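Local coordinates for protein trans-4-hydroxy-L-proline dehydratase (PDB 6VXC) that catalyses the glycyl-radical dehydration of trans-4-hydroxy-L-proline to (S)-1-pyrroline-5-carboxylate, a step in the anaerobic breakdown of hydroxyproline, at residues I443-L448 and G562-T567; G24-T29 and D323-Q328. All blocks are in the same frame, centred on the assembly; numbering follows the deposited sequence.

Interaction 1 (I443-L448 and G562-T567); sequences IEDARL and GARYNT
OD2 of D445 is gripped by two donors from the other segment, the hydroxyl of Y565 and the guanidinium of R564. The contact joins the short helix 443-446 to the start of strand 565-573. That strand is the middle one of a three-stranded parallel sheet in the PFL-like part of this glycyl radical enzyme. Y565 OH donates to D445 OD2 at 2.5 Å and uses the anti lone pair of the oxygen. R564 NH1 donates to the same D445 OD2 at 3.0 Å, with an N-H...O angle of 161°, and makes a salt bridge. It arrives on the syn side, somewhat out of the carboxylate plane, while the oxygen lies in the guanidinium plane.

The two donors therefore use different sides of one oxygen. The carboxylate stands nearly upright to the tyrosine ring, with the planes 80° apart. D445 points at the strand, and the backbones stay well separated, with D445 CA and R564 CA 10.0 Å apart. The long side chains of R564 and Y565 bridge most of that gap. The R564 chain starts with CG opposite its backbone N (chi1 -180°) and bends only at chi3, which turns NH1 to the aspartate. D445 is buried, which alone would disfavour a charge; the guanidinium and the hydroxyl probably stabilise the carboxylate. R564 is shared: its NE makes a salt bridge to D550. The side chains of D445 and R564 also touch K462, just before strand 463-472. On the strand side, R564 CG lies 3.7 Å above one face of the Y565 ring, offset toward the rim.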
ATOM      1  N   ILE A 443       3.593   0.925 -24.675  1.00 12.76           N
ATOM      2  CA  ILE A 443       3.443   2.352 -24.368  1.00 13.92           C
ATOM      3  C   ILE A 443       1.966   2.699 -24.219  1.00 11.60           C
ATOM      4  O   ILE A 443       1.584   3.502 -23.358  1.00 13.68           O
ATOM      5  CB  ILE A 443       4.134   3.240 -25.425  1.00 13.77           C
ATOM      6  CG1 ILE A 443       3.988   4.724 -25.073  1.00 13.94           C
ATOM      7  CG2 ILE A 443       3.552   3.040 -26.793  1.00 13.82           C
ATOM      8  CD1 ILE A 443       4.685   5.141 -23.795  1.00 14.29           C
ATOM      9  N   GLU A 444       1.106   2.068 -25.022  1.00 11.65           N
ATOM     10  CA  GLU A 444      -0.321   2.333 -24.894  1.00 15.17           C
ATOM     11  C   GLU A 444      -0.825   1.987 -23.498  1.00 15.74           C
ATOM     12  O   GLU A 444      -1.591   2.748 -22.899  1.00 15.45           O
ATOM     13  CB  GLU A 444      -1.131   1.548 -25.923  1.00 15.23           C
ATOM     14  CG  GLU A 444      -2.633   1.756 -25.695  1.00 23.61           C
ATOM     15  CD  GLU A 444      -3.520   1.285 -26.827  1.00 40.16           C
ATOM     16  OE1 GLU A 444      -3.064   0.451 -27.636  1.00 44.09           O
ATOM     17  OE2 GLU A 444      -4.679   1.774 -26.913  1.00 51.76           O
ATOM     18  N   ASP A 445      -0.407   0.842 -22.968  1.00 14.33           N
ATOM     19  CA  ASP A 445      -0.844   0.446 -21.638  1.00 13.69           C
ATOM     20  C   ASP A 445      -0.128   1.243 -20.554  1.00 11.60           C
ATOM     21  O   ASP A 445      -0.730   1.579 -19.532  1.00 13.37           O
ATOM     22  CB  ASP A 445      -0.636  -1.064 -21.437  1.00 11.85           C
ATOM     23  CG  ASP A 445      -1.607  -1.917 -22.266  1.00 15.69           C
ATOM     24  OD1 ASP A 445      -2.630  -1.374 -22.747  1.00 15.41           O
ATOM     25  OD2 ASP A 445      -1.361  -3.139 -22.411  1.00 14.74           O
ATOM     26  N   ALA A 446       1.148   1.562 -20.757  1.00 11.84           N
ATOM     27  CA  ALA A 446       1.879   2.292 -19.725  1.00 12.41           C
ATOM     28  C   ALA A 446       1.270   3.668 -19.460  1.00 14.36           C
ATOM     29  O   ALA A 446       1.278   4.134 -18.316  1.00 11.57           O
ATOM     30  CB  ALA A 446       3.349   2.434 -20.123  1.00  9.42           C
ATOM     31  N   ARG A 447       0.734   4.323 -20.498  1.00 12.04           N
ATOM     32  CA  ARG A 447       0.102   5.626 -20.341  1.00 10.91           C
ATOM     33  C   ARG A 447      -1.131   5.578 -19.449  1.00 13.61           C
ATOM     34  O   ARG A 447      -1.608   6.635 -19.021  1.00 13.45           O
ATOM     35  CB  ARG A 447      -0.264   6.192 -21.717  1.00 11.91           C
ATOM     36  CG  ARG A 447       0.939   6.634 -22.539  1.00 14.84           C
ATOM     37  CD  ARG A 447       0.564   6.854 -24.006  1.00 13.67           C
ATOM     38  NE  ARG A 447       1.679   7.392 -24.777  1.00 14.54           N
ATOM     39  CZ  ARG A 447       1.817   7.272 -26.096  1.00 13.63           C
ATOM     40  NH1 ARG A 447       2.872   7.805 -26.696  1.00 16.80           N
ATOM     41  NH2 ARG A 447       0.904   6.631 -26.811  1.00 11.01           N
ATOM     42  N   LEU A 448      -1.661   4.396 -19.162  1.00 11.25           N
ATOM     43  CA  LEU A 448      -2.788   4.279 -18.251  1.00 10.88           C
ATOM     44  C   LEU A 448      -2.340   4.009 -16.820  1.00 11.49           C
ATOM     45  O   LEU A 448      -3.181   3.909 -15.926  1.00 15.26           O
ATOM     46  CB  LEU A 448      -3.736   3.158 -18.727  1.00 11.59           C
ATOM     47  CG  LEU A 448      -4.235   3.287 -20.173  1.00 16.58           C
ATOM     48  CD1 LEU A 448      -5.060   2.072 -20.657  1.00 14.71           C
ATOM     49  CD2 LEU A 448      -5.034   4.569 -20.367  1.00 13.11           C
ATOM     50  N   GLY A 562      -4.932 -14.226 -14.666  1.00 13.29           N
ATOM     51  CA  GLY A 562      -5.791 -13.675 -15.703  1.00 12.94           C
ATOM     52  C   GLY A 562      -5.430 -12.264 -16.153  1.00 12.15           C
ATOM     53  O   GLY A 562      -5.790 -11.870 -17.266  1.00 12.99           O
ATOM     54  N   ALA A 563      -4.744 -11.493 -15.316  1.00 11.57           N
ATOM     55  CA  ALA A 563      -4.356 -10.142 -15.703  1.00 12.71           C
ATOM     56  C   ALA A 563      -3.441 -10.167 -16.924  1.00 12.64           C
ATOM     57  O   ALA A 563      -2.691 -11.122 -17.147  1.00 13.23           O
ATOM     58  CB  ALA A 563      -3.640  -9.450 -14.545  1.00  9.28           C
ATOM     59  N   ARG A 564      -3.492  -9.088 -17.716  1.00 12.95           N
ATOM     60  CA  ARG A 564      -2.604  -8.997 -18.875  1.00 12.79           C
ATOM     61  C   ARG A 564      -1.140  -9.060 -18.452  1.00 10.66           C
ATOM     62  O   ARG A 564      -0.314  -9.659 -19.142  1.00 10.62           O
ATOM     63  CB  ARG A 564      -2.862  -7.713 -19.669  1.00 13.13           C
ATOM     64  CG  ARG A 564      -1.971  -7.548 -20.907  1.00 10.20           C
ATOM     65  CD  ARG A 564      -2.419  -6.340 -21.754  1.00 13.13           C
ATOM     66  NE  ARG A 564      -3.817  -6.468 -22.155  1.00 12.95           N
ATOM     67  CZ  ARG A 564      -4.537  -5.531 -22.774  1.00 14.05           C
ATOM     68  NH1 ARG A 564      -4.005  -4.349 -23.081  1.00 12.09           N
ATOM     69  NH2 ARG A 564      -5.807  -5.783 -23.080  1.00 12.78           N
ATOM     70  N   TYR A 565      -0.800  -8.413 -17.350  1.00 11.65           N
ATOM     71  CA  TYR A 565       0.561  -8.389 -16.843  1.00 10.78           C
ATOM     72  C   TYR A 565       0.593  -8.965 -15.437  1.00  9.36           C
ATOM     73  O   TYR A 565      -0.322  -8.741 -14.644  1.00 11.66           O
ATOM     74  CB  TYR A 565       1.125  -6.960 -16.837  1.00  9.69           C
ATOM     75  CG  TYR A 565       1.042  -6.248 -18.179  1.00 11.57           C
ATOM     76  CD1 TYR A 565       1.959  -6.520 -19.199  1.00  9.63           C
ATOM     77  CD2 TYR A 565       0.068  -5.293 -18.412  1.00  9.18           C
ATOM     78  CE1 TYR A 565       1.897  -5.867 -20.401  1.00 10.05           C
ATOM     79  CE2 TYR A 565      -0.019  -4.634 -19.625  1.00 10.11           C
ATOM     80  CZ  TYR A 565       0.901  -4.919 -20.618  1.00 10.86           C
ATOM     81  OH  TYR A 565       0.839  -4.259 -21.817  1.00 13.09           O
ATOM     82  N   ASN A 566       1.668  -9.681 -15.125  1.00 12.36           N
ATOM     83  CA  ASN A 566       1.809 -10.325 -13.829  1.00 11.71           C
ATOM     84  C   ASN A 566       3.233 -10.149 -13.333  1.00 11.01           C
ATOM     85  O   ASN A 566       4.193 -10.549 -13.997  1.00 15.50           O
ATOM     86  CB  ASN A 566       1.415 -11.806 -13.897  1.00 10.95           C
ATOM     87  CG  ASN A 566      -0.068 -11.984 -14.135  1.00 12.37           C
ATOM     88  OD1 ASN A 566      -0.860 -11.995 -13.197  1.00 13.34           O
ATOM     89  ND2 ASN A 566      -0.457 -12.077 -15.399  1.00 11.67           N
ATOM     90  N   THR A 567       3.354  -9.485 -12.198  1.00 14.79           N
ATOM     91  CA  THR A 567       4.626  -9.279 -11.533  1.00 13.26           C
ATOM     92  C   THR A 567       4.445  -9.522 -10.043  1.00 10.75           C
ATOM     93  O   THR A 567       3.343  -9.422  -9.510  1.00 12.46           O
ATOM     94  CB  THR A 567       5.172  -7.854 -11.776  1.00 13.67           C
ATOM     95  OG1 THR A 567       4.191  -6.909 -11.356  1.00 15.84           O
ATOM     96  CG2 THR A 567       5.482  -7.618 -13.247  1.00 16.01           C
TER

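Interaction 2 (G24-T29 and D323-Q328)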
ATOM      1  N   GLY A  24     -14.737  21.062   5.348  1.00 15.00           N
ATOM      2  CA  GLY A  24     -15.802  20.688   4.424  1.00 11.10           C
ATOM      3  C   GLY A  24     -16.261  21.983   3.780  1.00 14.68           C
ATOM      4  O   GLY A  24     -16.418  23.005   4.439  1.00 17.26           O
ATOM      5  N   THR A  25     -16.415  21.957   2.456  1.00 14.35           N
ATOM      6  CA  THR A  25     -16.789  23.168   1.730  1.00 14.16           C
ATOM      7  C   THR A  25     -18.263  23.507   1.915  1.00 15.10           C
ATOM      8  O   THR A  25     -18.632  24.682   1.897  1.00 17.14           O
ATOM      9  CB  THR A  25     -16.457  22.994   0.242  1.00 15.97           C
ATOM     10  OG1 THR A  25     -15.065  22.707   0.100  1.00 14.23           O
ATOM     11  CG2 THR A  25     -16.780  24.248  -0.568  1.00 14.89           C
ATOM     12  N   PHE A  26     -19.104  22.510   2.156  1.00 16.90           N
ATOM     13  CA  PHE A  26     -20.535  22.709   2.276  1.00 18.31           C
ATOM     14  C   PHE A  26     -21.030  22.161   3.601  1.00 19.55           C
ATOM     15  O   PHE A  26     -20.376  21.330   4.242  1.00 18.57           O
ATOM     16  CB  PHE A  26     -21.270  22.062   1.096  1.00 16.39           C
ATOM     17  CG  PHE A  26     -20.695  22.455  -0.215  1.00 17.71           C
ATOM     18  CD1 PHE A  26     -21.062  23.658  -0.808  1.00 20.18           C
ATOM     19  CD2 PHE A  26     -19.731  21.673  -0.827  1.00 17.24           C
ATOM     20  CE1 PHE A  26     -20.513  24.053  -2.009  1.00 16.24           C
ATOM     21  CE2 PHE A  26     -19.176  22.053  -2.032  1.00 17.30           C
ATOM     22  CZ  PHE A  26     -19.570  23.254  -2.628  1.00 17.67           C
ATOM     23  N   GLU A  27     -22.197  22.655   4.010  1.00 17.51           N
ATOM     24  CA  GLU A  27     -22.779  22.177   5.255  1.00 20.43           C
ATOM     25  C   GLU A  27     -22.923  20.660   5.242  1.00 18.41           C
ATOM     26  O   GLU A  27     -22.637  19.997   6.244  1.00 19.62           O
ATOM     27  CB  GLU A  27     -24.150  22.823   5.473  1.00 28.04           C
ATOM     28  CG  GLU A  27     -24.123  24.314   5.711  1.00 27.20           C
ATOM     29  CD  GLU A  27     -23.322  24.682   6.946  1.00 31.84           C
ATOM     30  OE1 GLU A  27     -23.666  24.197   8.045  1.00 43.81           O
ATOM     31  OE2 GLU A  27     -22.332  25.431   6.820  1.00 35.14           O
ATOM     32  N   ARG A  28     -23.329  20.089   4.112  1.00 18.48           N
ATOM     33  CA  ARG A  28     -23.447  18.634   4.026  1.00 18.45           C
ATOM     34  C   ARG A  28     -22.130  17.940   4.358  1.00 18.06           C
ATOM     35  O   ARG A  28     -22.081  17.061   5.226  1.00 19.58           O
ATOM     36  CB  ARG A  28     -23.921  18.222   2.632  1.00 18.23           C
ATOM     37  CG  ARG A  28     -24.066  16.706   2.443  1.00 17.26           C
ATOM     38  CD  ARG A  28     -24.120  16.340   0.964  1.00 17.74           C
ATOM     39  NE  ARG A  28     -25.204  17.007   0.245  1.00 17.31           N
ATOM     40  CZ  ARG A  28     -26.488  16.666   0.307  1.00 22.00           C
ATOM     41  NH1 ARG A  28     -27.385  17.355  -0.391  1.00 21.21           N
ATOM     42  NH2 ARG A  28     -26.882  15.637   1.045  1.00 19.21           N
ATOM     43  N   THR A  29     -21.042  18.342   3.691  1.00 18.93           N
ATOM     44  CA  THR A  29     -19.791  17.610   3.826  1.00 17.94           C
ATOM     45  C   THR A  29     -19.097  17.911   5.148  1.00 16.71           C
ATOM     46  O   THR A  29     -18.377  17.057   5.667  1.00 16.42           O
ATOM     47  CB  THR A  29     -18.879  17.902   2.628  1.00 15.41           C
ATOM     48  OG1 THR A  29     -18.609  19.302   2.541  1.00 18.02           O
ATOM     49  CG2 THR A  29     -19.534  17.433   1.325  1.00 14.78           C
ATOM     50  N   ASP A 323     -22.320  21.522 -11.772  1.00 16.24           N
ATOM     51  CA  ASP A 323     -21.382  22.634 -11.769  1.00 16.01           C
ATOM     52  C   ASP A 323     -20.173  22.265 -10.903  1.00 17.14           C
ATOM     53  O   ASP A 323     -20.124  21.197 -10.285  1.00 15.30           O
ATOM     54  CB  ASP A 323     -22.055  23.934 -11.293  1.00 18.16           C
ATOM     55  CG  ASP A 323     -22.610  23.838  -9.879  1.00 19.38           C
ATOM     56  OD1 ASP A 323     -22.348  22.843  -9.183  1.00 23.96           O
ATOM     57  OD2 ASP A 323     -23.284  24.796  -9.444  1.00 26.00           O
ATOM     58  N   ARG A 324     -19.188  23.164 -10.849  1.00 15.28           N
ATOM     59  CA  ARG A 324     -17.963  22.858 -10.123  1.00 14.92           C
ATOM     60  C   ARG A 324     -18.246  22.561  -8.658  1.00 15.33           C
ATOM     61  O   ARG A 324     -17.655  21.643  -8.077  1.00 16.69           O
ATOM     62  CB  ARG A 324     -16.968  24.017 -10.242  1.00 16.57           C
ATOM     63  CG  ARG A 324     -15.549  23.635  -9.837  1.00 15.57           C
ATOM     64  CD  ARG A 324     -14.624  24.833  -9.745  1.00 22.63           C
ATOM     65  NE  ARG A 324     -13.212  24.458  -9.672  1.00 19.93           N
ATOM     66  CZ  ARG A 324     -12.556  24.184  -8.548  1.00 20.79           C
ATOM     67  NH1 ARG A 324     -11.260  23.868  -8.596  1.00 19.65           N
ATOM     68  NH2 ARG A 324     -13.181  24.237  -7.381  1.00 17.69           N
ATOM     69  N   ASP A 325     -19.165  23.312  -8.051  1.00 14.97           N
ATOM     70  CA  ASP A 325     -19.460  23.129  -6.634  1.00 14.40           C
ATOM     71  C   ASP A 325     -20.029  21.742  -6.352  1.00 15.57           C
ATOM     72  O   ASP A 325     -19.657  21.099  -5.364  1.00 14.12           O
ATOM     73  CB  ASP A 325     -20.433  24.202  -6.158  1.00 15.08           C
ATOM     74  CG  ASP A 325     -19.747  25.530  -5.876  1.00 18.54           C
ATOM     75  OD1 ASP A 325     -18.502  25.587  -5.854  1.00 17.73           O
ATOM     76  OD2 ASP A 325     -20.473  26.511  -5.653  1.00 22.18           O
ATOM     77  N   ARG A 326     -20.982  21.291  -7.179  1.00 12.73           N
ATOM     78  CA  ARG A 326     -21.579  19.979  -6.941  1.00 15.65           C
ATOM     79  C   ARG A 326     -20.574  18.872  -7.237  1.00 15.19           C
ATOM     80  O   ARG A 326     -20.539  17.863  -6.529  1.00 17.39           O
ATOM     81  CB  ARG A 326     -22.848  19.801  -7.781  1.00 14.59           C
ATOM     82  CG  ARG A 326     -23.538  18.419  -7.652  1.00 18.40           C
ATOM     83  CD  ARG A 326     -24.108  18.176  -6.249  1.00 20.33           C
ATOM     84  NE  ARG A 326     -25.268  17.279  -6.258  1.00 23.24           N
ATOM     85  CZ  ARG A 326     -26.168  17.213  -5.280  1.00 20.93           C
ATOM     86  NH1 ARG A 326     -26.098  18.055  -4.258  1.00 24.30           N
ATOM     87  NH2 ARG A 326     -27.183  16.368  -5.369  1.00 18.51           N
ATOM     88  N   ALA A 327     -19.747  19.052  -8.274  1.00 15.89           N
ATOM     89  CA  ALA A 327     -18.659  18.108  -8.542  1.00 12.05           C
ATOM     90  C   ALA A 327     -17.689  18.025  -7.373  1.00 13.59           C
ATOM     91  O   ALA A 327     -17.217  16.936  -7.028  1.00 13.34           O
ATOM     92  CB  ALA A 327     -17.918  18.486  -9.818  1.00 11.00           C
ATOM     93  N   GLN A 328     -17.358  19.168  -6.760  1.00 14.52           N
ATOM     94  CA  GLN A 328     -16.504  19.143  -5.583  1.00 13.19           C
ATOM     95  C   GLN A 328     -17.220  18.513  -4.402  1.00 15.67           C
ATOM     96  O   GLN A 328     -16.617  17.736  -3.653  1.00 15.87           O
ATOM     97  CB  GLN A 328     -16.045  20.554  -5.221  1.00 15.52           C
ATOM     98  CG  GLN A 328     -15.189  20.575  -3.975  1.00 13.87           C
ATOM     99  CD  GLN A 328     -14.491  21.917  -3.750  1.00 17.43           C
ATOM    100  OE1 GLN A 328     -14.524  22.812  -4.608  1.00 16.68           O
ATOM    101  NE2 GLN A 328     -13.837  22.053  -2.604  1.00 14.34           N
TER
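The F26 ring meets D325 at its edge, where CG of D325 lies in the ring plane. The ring and the D325 carboxylate are turned 68° apart. One face of the ring carries CG2 of T25, its neighbour in the same segment, 3.5 Å above the plane and offset toward the rim. The end of the ring does the touching. F26 CZ comes within 3.5 Å of the backbone D325 O and 3.8 Å of D325 CB. CE2 of F26 also approaches that carbonyl oxygen. The F26 side chain leaves with CG beside the backbone N (chi1 -50°), and this carries the ring across to the first turn of the other helix. The guanidinium groups of R28 and R326 are nearly perpendicular, 84° between planes, with R28 NH1 and R326 NH1 4.1 Å apart. E329 takes a salt bridge from each of them and probably offsets their like charges. D257 gives R28 a further salt bridge.

This is a surface contact between the N-terminal starts of two helices, 27-38 and 324-339. It lies away from the active-site residues. F26 is the N-cap of helix 27-38. Its backbone N donates to T29 OG1, which is the backbone half of a capping box. D323 is the N-cap of helix 324-339, and its side chain caps: D323 OD1 accepts from R326 N at 2.9 Å.

T25 and the buried Q328 meet with their side chains crossing at about a right angle. T25 OG1 and Q328 NE2 are 3.0 Å apart, but the angle is too poor for a hydrogen bond. Each is instead hydrogen-bonded to OE2 of E332, one helical turn beyond Q328. The Q328 chain runs extended beyond CG and sets its amide beside the threonine hydroxyl.

In the fold
From the N terminus the chain first passes 24-29, at the start of helix 27-38. It returns to this point at 323-328, at the start of helix 324-339. Interaction 2 thus closes a loop of 293 residues, mostly helical. The chain then reaches 443-448, and interaction 1 closes a shorter loop of 113 residues at 562-567. The two loops follow in series and neither nest nor cross. Interaction 2 pairs two helix starts at the surface. Interaction 1 ties a short helix to the three-stranded parallel sheet. Their centres are 35 Å apart and their nearest atoms about 21 Å apart, so they do not touch. Both lie in the PFL-like part of the chain.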